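Local coordinates for fructooligosaccharide ABC transporter substrate-binding protein FusA (Streptococcus pneumoniae, PDB 5G5Y) that captures short- and long-chain fructooligosaccharides, with a preference for tetrasaccharides and larger, and delivers them to the FusBC-MsmK ABC transporter for import, at residues 197-209 with 221-234. Residues are numbered along the deposited sequence; the frame is centred on the assembly and turned at random.
With CA (calcium ion), chain D.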
ATOM      1  N   LEU A 197     -15.596  -5.014   7.102  1.00 15.01           N
ATOM      2  CA  LEU A 197     -16.955  -5.561   7.264  1.00 16.20           C
ATOM      3  C   LEU A 197     -18.049  -4.524   6.994  1.00 15.94           C
ATOM      4  O   LEU A 197     -19.201  -4.903   6.798  1.00 16.46           O
ATOM      5  CB  LEU A 197     -17.176  -6.134   8.673  1.00 17.18           C
ATOM      6  CG  LEU A 197     -16.407  -7.432   9.005  1.00 19.36           C
ATOM      7  CD1 LEU A 197     -16.813  -7.945  10.383  1.00 21.11           C
ATOM      8  CD2 LEU A 197     -16.618  -8.524   7.960  1.00 19.34           C
ATOM      9  N   PHE A 198     -17.718  -3.235   7.004  1.00 14.26           N
ATOM     10  CA  PHE A 198     -18.753  -2.199   6.835  1.00 14.95           C
ATOM     11  C   PHE A 198     -19.506  -2.296   5.514  1.00 13.82           C
ATOM     12  O   PHE A 198     -20.684  -1.903   5.455  1.00 13.32           O
ATOM     13  CB  PHE A 198     -18.167  -0.787   7.025  1.00 14.92           C
ATOM     14  CG  PHE A 198     -18.089  -0.368   8.483  1.00 16.85           C
ATOM     15  CD1 PHE A 198     -17.836  -1.304   9.509  1.00 18.38           C
ATOM     16  CD2 PHE A 198     -18.295   0.956   8.842  1.00 19.46           C
ATOM     17  CE1 PHE A 198     -17.777  -0.906  10.846  1.00 18.57           C
ATOM     18  CE2 PHE A 198     -18.237   1.360  10.172  1.00 19.56           C
ATOM     19  CZ  PHE A 198     -17.975   0.428  11.178  1.00 19.68           C
ATOM     20  N   ALA A 199     -18.827  -2.789   4.483  1.00 13.18           N
ATOM     21  CA  ALA A 199     -19.389  -2.938   3.149  1.00 12.79           C
ATOM     22  C   ALA A 199     -20.564  -3.928   3.092  1.00 13.64           C
ATOM     23  O   ALA A 199     -21.411  -3.834   2.190  1.00 12.77           O
ATOM     24  CB  ALA A 199     -18.299  -3.329   2.149  1.00 13.50           C
ATOM     25  N   ALA A 200     -20.663  -4.809   4.087  1.00 14.25           N
ATOM     26  CA  ALA A 200     -21.880  -5.605   4.252  1.00 15.17           C
ATOM     27  C   ALA A 200     -23.133  -4.769   4.411  1.00 16.02           C
ATOM     28  O   ALA A 200     -24.219  -5.281   4.119  1.00 18.26           O
ATOM     29  CB  ALA A 200     -21.741  -6.619   5.387  1.00 16.52           C
ATOM     30  N   PHE A 201     -22.988  -3.490   4.798  1.00 14.71           N
ATOM     31  CA  PHE A 201     -24.114  -2.592   5.035  1.00 14.54           C
ATOM     32  C   PHE A 201     -24.308  -1.627   3.905  1.00 14.60           C
ATOM     33  O   PHE A 201     -25.118  -0.694   3.984  1.00 13.74           O
ATOM     34  CB  PHE A 201     -23.936  -1.898   6.401  1.00 15.19           C
ATOM     35  CG  PHE A 201     -23.880  -2.884   7.529  1.00 15.25           C
ATOM     36  CD1 PHE A 201     -25.055  -3.349   8.100  1.00 16.48           C
ATOM     37  CD2 PHE A 201     -22.672  -3.454   7.917  1.00 15.53           C
ATOM     38  CE1 PHE A 201     -25.004  -4.343   9.080  1.00 17.11           C
ATOM     39  CE2 PHE A 201     -22.618  -4.453   8.874  1.00 15.91           C
ATOM     40  CZ  PHE A 201     -23.793  -4.870   9.482  1.00 15.87           C
ATOM     41  N   GLY A 202     -23.581  -1.858   2.813  1.00 13.93           N
ATOM     42  CA  GLY A 202     -23.589  -0.954   1.704  1.00 13.84           C
ATOM     43  C   GLY A 202     -22.441   0.028   1.793  1.00 14.18           C
ATOM     44  O   GLY A 202     -22.156   0.569   2.870  1.00 14.89           O
ATOM     45  N   ILE A 203     -21.769   0.230   0.645  1.00 14.30           N
ATOM     46  CA  ILE A 203     -20.730   1.269   0.470  1.00 14.30           C
ATOM     47  C   ILE A 203     -19.417   0.963   1.180  1.00 12.75           C
ATOM     48  O   ILE A 203     -18.338   0.891   0.540  1.00 11.93           O
ATOM     49  CB  ILE A 203     -21.228   2.684   0.840  1.00 14.96           C
ATOM     50  CG1 ILE A 203     -22.468   2.996   0.006  1.00 17.09           C
ATOM     51  CG2 ILE A 203     -20.142   3.702   0.556  1.00 15.47           C
ATOM     52  CD1 ILE A 203     -23.126   4.330   0.265  1.00 19.44           C
ATOM     53  N   GLY A 204     -19.487   0.852   2.498  1.00 12.43           N
ATOM     54  CA  GLY A 204     -18.335   0.440   3.271  1.00 12.93           C
ATOM     55  C   GLY A 204     -17.397   1.583   3.592  1.00 13.24           C
ATOM     56  O   GLY A 204     -17.814   2.744   3.657  1.00 11.89           O
ATOM     57  N   ASP A 205     -16.136   1.243   3.808  1.00 14.23           N
ATOM     58  CA  ASP A 205     -15.157   2.169   4.384  1.00 14.08           C
ATOM     59  C   ASP A 205     -13.726   1.796   3.972  1.00 14.25           C
ATOM     60  O   ASP A 205     -13.443   0.659   3.604  1.00 15.33           O
ATOM     61  CB  ASP A 205     -15.292   2.166   5.912  1.00 14.14           C
ATOM     62  CG  ASP A 205     -14.572   3.338   6.593  1.00 15.36           C
ATOM     63  OD1 ASP A 205     -14.428   4.424   5.950  1.00 15.14           O
ATOM     64  OD2 ASP A 205     -14.157   3.164   7.794  1.00 14.66           O
ATOM     65  N   ASN A 206     -12.813   2.754   4.055  1.00 13.11           N
ATOM     66  CA  ASN A 206     -11.395   2.445   3.890  1.00 12.84           C
ATOM     67  C   ASN A 206     -10.589   3.452   4.688  1.00 13.77           C
ATOM     68  O   ASN A 206     -11.187   4.348   5.296  1.00 13.03           O
ATOM     69  CB  ASN A 206     -11.007   2.403   2.419  1.00 12.09           C
ATOM     70  CG  ASN A 206     -11.274   3.703   1.690  1.00 12.36           C
ATOM     71  OD1 ASN A 206     -11.053   4.801   2.225  1.00 12.81           O
ATOM     72  ND2 ASN A 206     -11.695   3.597   0.437  1.00 12.83           N
ATOM     73  N   ASP A 207      -9.267   3.312   4.692  1.00 13.84           N
ATOM     74  CA  ASP A 207      -8.418   4.167   5.557  1.00 15.08           C
ATOM     75  C   ASP A 207      -8.465   5.639   5.185  1.00 15.41           C
ATOM     76  O   ASP A 207      -8.125   6.459   6.013  1.00 14.99           O
ATOM     77  CB  ASP A 207      -6.976   3.639   5.600  1.00 17.00           C
ATOM     78  CG  ASP A 207      -6.844   2.365   6.418  1.00 18.71           C
ATOM     79  OD1 ASP A 207      -7.806   2.020   7.163  1.00 20.44           O
ATOM     80  OD2 ASP A 207      -5.783   1.696   6.338  1.00 20.66           O
ATOM     81  N   ASP A 208      -8.850   5.975   3.953  1.00 13.82           N
ATOM     82  CA  ASP A 208      -9.068   7.384   3.552  1.00 14.94           C
ATOM     83  C   ASP A 208     -10.503   7.878   3.811  1.00 13.97           C
ATOM     84  O   ASP A 208     -10.793   9.048   3.600  1.00 13.27           O
ATOM     85  CB  ASP A 208      -8.815   7.562   2.060  1.00 15.37           C
ATOM     86  CG  ASP A 208      -7.395   7.201   1.655  1.00 17.99           C
ATOM     87  OD1 ASP A 208      -6.443   7.636   2.318  1.00 18.61           O
ATOM     88  OD2 ASP A 208      -7.220   6.459   0.664  1.00 20.76           O
ATOM     89  N   HIS A 209     -11.395   6.976   4.235  1.00 13.53           N
ATOM     90  CA  HIS A 209     -12.837   7.227   4.314  1.00 13.17           C
ATOM     91  C   HIS A 209     -13.376   7.841   3.024  1.00 12.87           C
ATOM     92  O   HIS A 209     -14.228   8.732   3.061  1.00 11.55           O
ATOM     93  CB  HIS A 209     -13.202   8.094   5.511  1.00 13.43           C
ATOM     94  CG  HIS A 209     -12.612   7.626   6.799  1.00 13.40           C
ATOM     95  ND1 HIS A 209     -12.847   6.369   7.310  1.00 14.15           N
ATOM     96  CD2 HIS A 209     -11.772   8.234   7.667  1.00 14.38           C
ATOM     97  CE1 HIS A 209     -12.135   6.205   8.411  1.00 15.12           C
ATOM     98  NE2 HIS A 209     -11.492   7.326   8.660  1.00 14.72           N
ATOM     99  N   THR A 221     -17.027   8.203   3.378  1.00 14.21           N
ATOM    100  CA  THR A 221     -17.735   7.038   3.869  1.00 14.37           C
ATOM    101  C   THR A 221     -18.203   7.177   5.314  1.00 14.36           C
ATOM    102  O   THR A 221     -19.163   6.541   5.720  1.00 14.81           O
ATOM    103  CB  THR A 221     -16.859   5.794   3.758  1.00 15.61           C
ATOM    104  OG1 THR A 221     -15.637   6.050   4.432  1.00 15.91           O
ATOM    105  CG2 THR A 221     -16.582   5.453   2.296  1.00 15.73           C
ATOM    106  N   ALA A 222     -17.528   8.005   6.093  1.00 14.37           N
ATOM    107  CA  ALA A 222     -17.786   8.035   7.508  1.00 14.22           C
ATOM    108  C   ALA A 222     -18.902   8.997   7.978  1.00 14.71           C
ATOM    109  O   ALA A 222     -19.069   9.169   9.177  1.00 14.97           O
ATOM    110  CB  ALA A 222     -16.487   8.283   8.241  1.00 15.21           C
ATOM    111  N   ASP A 223     -19.675   9.580   7.065  1.00 14.82           N
ATOM    112  CA  ASP A 223     -20.950  10.253   7.421  1.00 15.69           C
ATOM    113  C   ASP A 223     -22.182   9.610   6.754  1.00 15.89           C
ATOM    114  O   ASP A 223     -23.226  10.227   6.711  1.00 15.32           O
ATOM    115  CB  ASP A 223     -20.870  11.742   7.080  1.00 16.84           C
ATOM    116  CG  ASP A 223     -20.842  12.008   5.573  1.00 18.65           C
ATOM    117  OD1 ASP A 223     -20.660  11.020   4.794  1.00 17.15           O
ATOM    118  OD2 ASP A 223     -21.005  13.196   5.204  1.00 18.57           O
ATOM    119  N   ASN A 224     -22.047   8.377   6.239  1.00 14.12           N
ATOM    120  CA  ASN A 224     -23.145   7.685   5.555  1.00 15.35           C
ATOM    121  C   ASN A 224     -23.998   6.918   6.594  1.00 15.02           C
ATOM    122  O   ASN A 224     -23.462   6.370   7.552  1.00 13.95           O
ATOM    123  CB  ASN A 224     -22.586   6.650   4.568  1.00 15.97           C
ATOM    124  CG  ASN A 224     -21.932   7.278   3.354  1.00 17.58           C
ATOM    125  OD1 ASN A 224     -22.202   8.454   2.990  1.00 18.15           O
ATOM    126  ND2 ASN A 224     -21.116   6.499   2.673  1.00 16.97           N
ATOM    127  N   ASP A 225     -25.302   6.849   6.371  1.00 15.52           N
ATOM    128  CA  ASP A 225     -26.167   5.966   7.176  1.00 17.32           C
ATOM    129  C   ASP A 225     -25.624   4.535   7.219  1.00 16.54           C
ATOM    130  O   ASP A 225     -25.772   3.851   8.225  1.00 16.07           O
ATOM    131  CB  ASP A 225     -27.576   5.950   6.617  1.00 19.40           C
ATOM    132  CG  ASP A 225     -28.289   7.290   6.779  1.00 24.07           C
ATOM    133  OD1 ASP A 225     -27.757   8.200   7.472  1.00 23.88           O
ATOM    134  OD2 ASP A 225     -29.400   7.406   6.225  1.00 26.99           O
ATOM    135  N   ASN A 226     -24.995   4.098   6.125  1.00 14.39           N
ATOM    136  CA  ASN A 226     -24.411   2.731   6.034  1.00 14.04           C
ATOM    137  C   ASN A 226     -23.320   2.509   7.043  1.00 13.61           C
ATOM    138  O   ASN A 226     -23.177   1.434   7.574  1.00 13.40           O
ATOM    139  CB  ASN A 226     -23.833   2.452   4.635  1.00 14.51           C
ATOM    140  CG  ASN A 226     -24.748   2.915   3.530  1.00 15.17           C
ATOM    141  OD1 ASN A 226     -24.911   4.134   3.350  1.00 15.87           O
ATOM    142  ND2 ASN A 226     -25.418   1.979   2.828  1.00 14.45           N
ATOM    143  N   TYR A 227     -22.522   3.550   7.267  1.00 13.24           N
ATOM    144  CA  TYR A 227     -21.424   3.499   8.193  1.00 13.48           C
ATOM    145  C   TYR A 227     -21.951   3.392   9.630  1.00 14.36           C
ATOM    146  O   TYR A 227     -21.399   2.656  10.425  1.00 13.94           O
ATOM    147  CB  TYR A 227     -20.597   4.749   8.043  1.00 13.36           C
ATOM    148  CG  TYR A 227     -19.387   4.878   8.905  1.00 13.58           C
ATOM    149  CD1 TYR A 227     -19.492   5.423  10.161  1.00 14.16           C
ATOM    150  CD2 TYR A 227     -18.105   4.537   8.429  1.00 14.12           C
ATOM    151  CE1 TYR A 227     -18.370   5.628  10.939  1.00 13.89           C
ATOM    152  CE2 TYR A 227     -16.970   4.703   9.235  1.00 14.28           C
ATOM    153  CZ  TYR A 227     -17.122   5.260  10.481  1.00 14.14           C
ATOM    154  OH  TYR A 227     -16.021   5.461  11.298  1.00 15.67           O
ATOM    155  N   LYS A 228     -22.994   4.165   9.931  1.00 14.06           N
ATOM    156  CA  LYS A 228     -23.690   4.077  11.222  1.00 15.32           C
ATOM    157  C   LYS A 228     -24.179   2.637  11.475  1.00 16.10           C
ATOM    158  O   LYS A 228     -23.975   2.123  12.570  1.00 15.12           O
ATOM    159  CB  LYS A 228     -24.819   5.107  11.306  1.00 17.53           C
ATOM    160  CG  LYS A 228     -25.710   4.930  12.521  1.00 20.80           C
ATOM    161  CD  LYS A 228     -26.613   6.120  12.752  1.00 25.87           C
ATOM    162  CE  LYS A 228     -27.862   6.059  11.930  1.00 31.19           C
ATOM    163  NZ  LYS A 228     -28.871   6.976  12.546  1.00 38.85           N
ATOM    164  N   GLU A 229     -24.781   1.997  10.467  1.00 15.34           N
ATOM    165  CA  GLU A 229     -25.215   0.607  10.599  1.00 16.64           C
ATOM    166  C   GLU A 229     -24.051  -0.346  10.858  1.00 15.98           C
ATOM    167  O   GLU A 229     -24.200  -1.286  11.630  1.00 16.49           O
ATOM    168  CB  GLU A 229     -26.079   0.145   9.391  1.00 17.47           C
ATOM    169  CG  GLU A 229     -27.356   0.950   9.206  1.00 19.73           C
ATOM    170  CD  GLU A 229     -28.273   0.919  10.434  1.00 23.24           C
ATOM    171  OE1 GLU A 229     -28.499  -0.176  10.992  1.00 24.12           O
ATOM    172  OE2 GLU A 229     -28.710   1.997  10.868  1.00 26.15           O
ATOM    173  N   GLY A 230     -22.906  -0.125  10.202  1.00 15.00           N
ATOM    174  CA  GLY A 230     -21.702  -0.880  10.467  1.00 14.52           C
ATOM    175  C   GLY A 230     -21.249  -0.741  11.898  1.00 14.75           C
ATOM    176  O   GLY A 230     -20.907  -1.715  12.565  1.00 14.45           O
ATOM    177  N   VAL A 231     -21.227   0.486  12.377  1.00 14.51           N
ATOM    178  CA  VAL A 231     -20.825   0.742  13.747  1.00 15.04           C
ATOM    179  C   VAL A 231     -21.791   0.047  14.715  1.00 15.67           C
ATOM    180  O   VAL A 231     -21.344  -0.581  15.678  1.00 15.81           O
ATOM    181  CB  VAL A 231     -20.704   2.260  14.059  1.00 14.81           C
ATOM    182  CG1 VAL A 231     -20.350   2.456  15.528  1.00 15.48           C
ATOM    183  CG2 VAL A 231     -19.641   2.905  13.205  1.00 15.18           C
ATOM    184  N   LYS A 232     -23.083   0.116  14.427  1.00 15.70           N
ATOM    185  CA  LYS A 232     -24.101  -0.501  15.279  1.00 16.84           C
ATOM    186  C   LYS A 232     -23.896  -2.017  15.304  1.00 16.96           C
ATOM    187  O   LYS A 232     -24.105  -2.643  16.332  1.00 15.55           O
ATOM    188  CB  LYS A 232     -25.493  -0.152  14.816  1.00 17.22           C
ATOM    189  CG  LYS A 232     -25.810   1.302  15.108  1.00 18.74           C
ATOM    190  CD  LYS A 232     -27.160   1.689  14.560  1.00 23.07           C
ATOM    191  CE  LYS A 232     -28.256   1.105  15.424  1.00 27.18           C
ATOM    192  NZ  LYS A 232     -29.493   1.923  15.318  1.00 32.92           N
ATOM    193  N   PHE A 233     -23.401  -2.574  14.202  1.00 16.38           N
ATOM    194  CA  PHE A 233     -23.104  -4.023  14.160  1.00 17.48           C
ATOM    195  C   PHE A 233     -21.932  -4.386  15.082  1.00 18.35           C
ATOM    196  O   PHE A 233     -22.031  -5.317  15.893  1.00 19.41           O
ATOM    197  CB  PHE A 233     -22.823  -4.497  12.711  1.00 17.68           C
ATOM    198  CG  PHE A 233     -22.404  -5.933  12.629  1.00 17.93           C
ATOM    199  CD1 PHE A 233     -23.351  -6.954  12.793  1.00 18.22           C
ATOM    200  CD2 PHE A 233     -21.087  -6.279  12.376  1.00 18.70           C
ATOM    201  CE1 PHE A 233     -22.968  -8.286  12.754  1.00 18.31           C
ATOM    202  CE2 PHE A 233     -20.704  -7.635  12.315  1.00 19.11           C
ATOM    203  CZ  PHE A 233     -21.646  -8.624  12.486  1.00 19.17           C
ATOM    204  N   ILE A 234     -20.833  -3.627  15.009  1.00 17.08           N
ATOM    205  CA  ILE A 234     -19.687  -3.905  15.859  1.00 15.73           C
ATOM    206  C   ILE A 234     -20.108  -3.690  17.351  1.00 16.18           C
ATOM    207  O   ILE A 234     -19.707  -4.486  18.228  1.00 15.96           O
ATOM    208  CB  ILE A 234     -18.458  -3.060  15.482  1.00 16.10           C
ATOM    209  CG1 ILE A 234     -18.054  -3.275  13.994  1.00 15.96           C
ATOM    210  CG2 ILE A 234     -17.271  -3.404  16.393  1.00 16.22           C
ATOM    211  CD1 ILE A 234     -17.754  -4.698  13.596  1.00 16.19           C
TER
HETATM  212 CA    CA D 602     -20.971  10.320   2.448  1.00 24.74          CA
HETATM  213  O   HOH W   1     -20.201   4.119   4.203  1.00 13.94           O
HETATM  214  O   HOH W   2     -13.799   3.843  10.363  1.00 23.05           O
HETATM  215  O   HOH W   3     -22.709  10.403   0.906  1.00 34.58           O
HETATM  216  O   HOH W   4     -19.874  12.325   1.242  1.00 14.26           O
HETATM  217  O   HOH W   5     -22.928  11.843   2.542  1.00 28.48           O
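In this solute-binding protein, the first turns of helix 225-239 and the residues leading into it pack against the 3-10 turn and loop of 197-209, beside a calcium site, with Phe-198 and Phe-201 meeting the helix at Gly-230. Gly-230 CA lies 3.8 Å from the centroid of the Phe-198 ring, over its face, and makes a second CH-pi contact with the face of Phe-201. Phe-198 also turns an edge to the face of Tyr-227, the planes 72° apart. Phe-201 CZ presses on Phe-233 CB at 3.4 Å, the two rings oblique to each other. Where the 3-10 turn ends, Asn-226 ND2 donates to Phe-201 O at 2.9 Å, the acceptor close to the amide plane. Further along, Asp-205 OD1 accepts two bonds: His-209 ND1 reaches its syn lone pair at 2.9 Å, almost in the imidazole plane, and Thr-221 OG1 comes from the anti side, tilted 25° out of the carboxylate plane, at 2.5 Å. CG anti to the backbone N (chi1 -166°) carries the carboxylate toward Thr-221 and Tyr-227; its OD2 accepts from a water that also hydrogen-bonds Tyr-227 OH. Thr-221 N donates to His-209 O at 2.9 Å. Asn-224 OD1 binds the calcium ion at 2.3 Å, alongside Asp-223, Asp-219 and Phe-220 O, while its ND2 donates to a water within hydrogen-bonding distance of Gly-204 O. Two donors on OD1 and water on OD2 probably stabilise the buried carboxylate's charge, and Asn-224 probably links calcium site and loop through water.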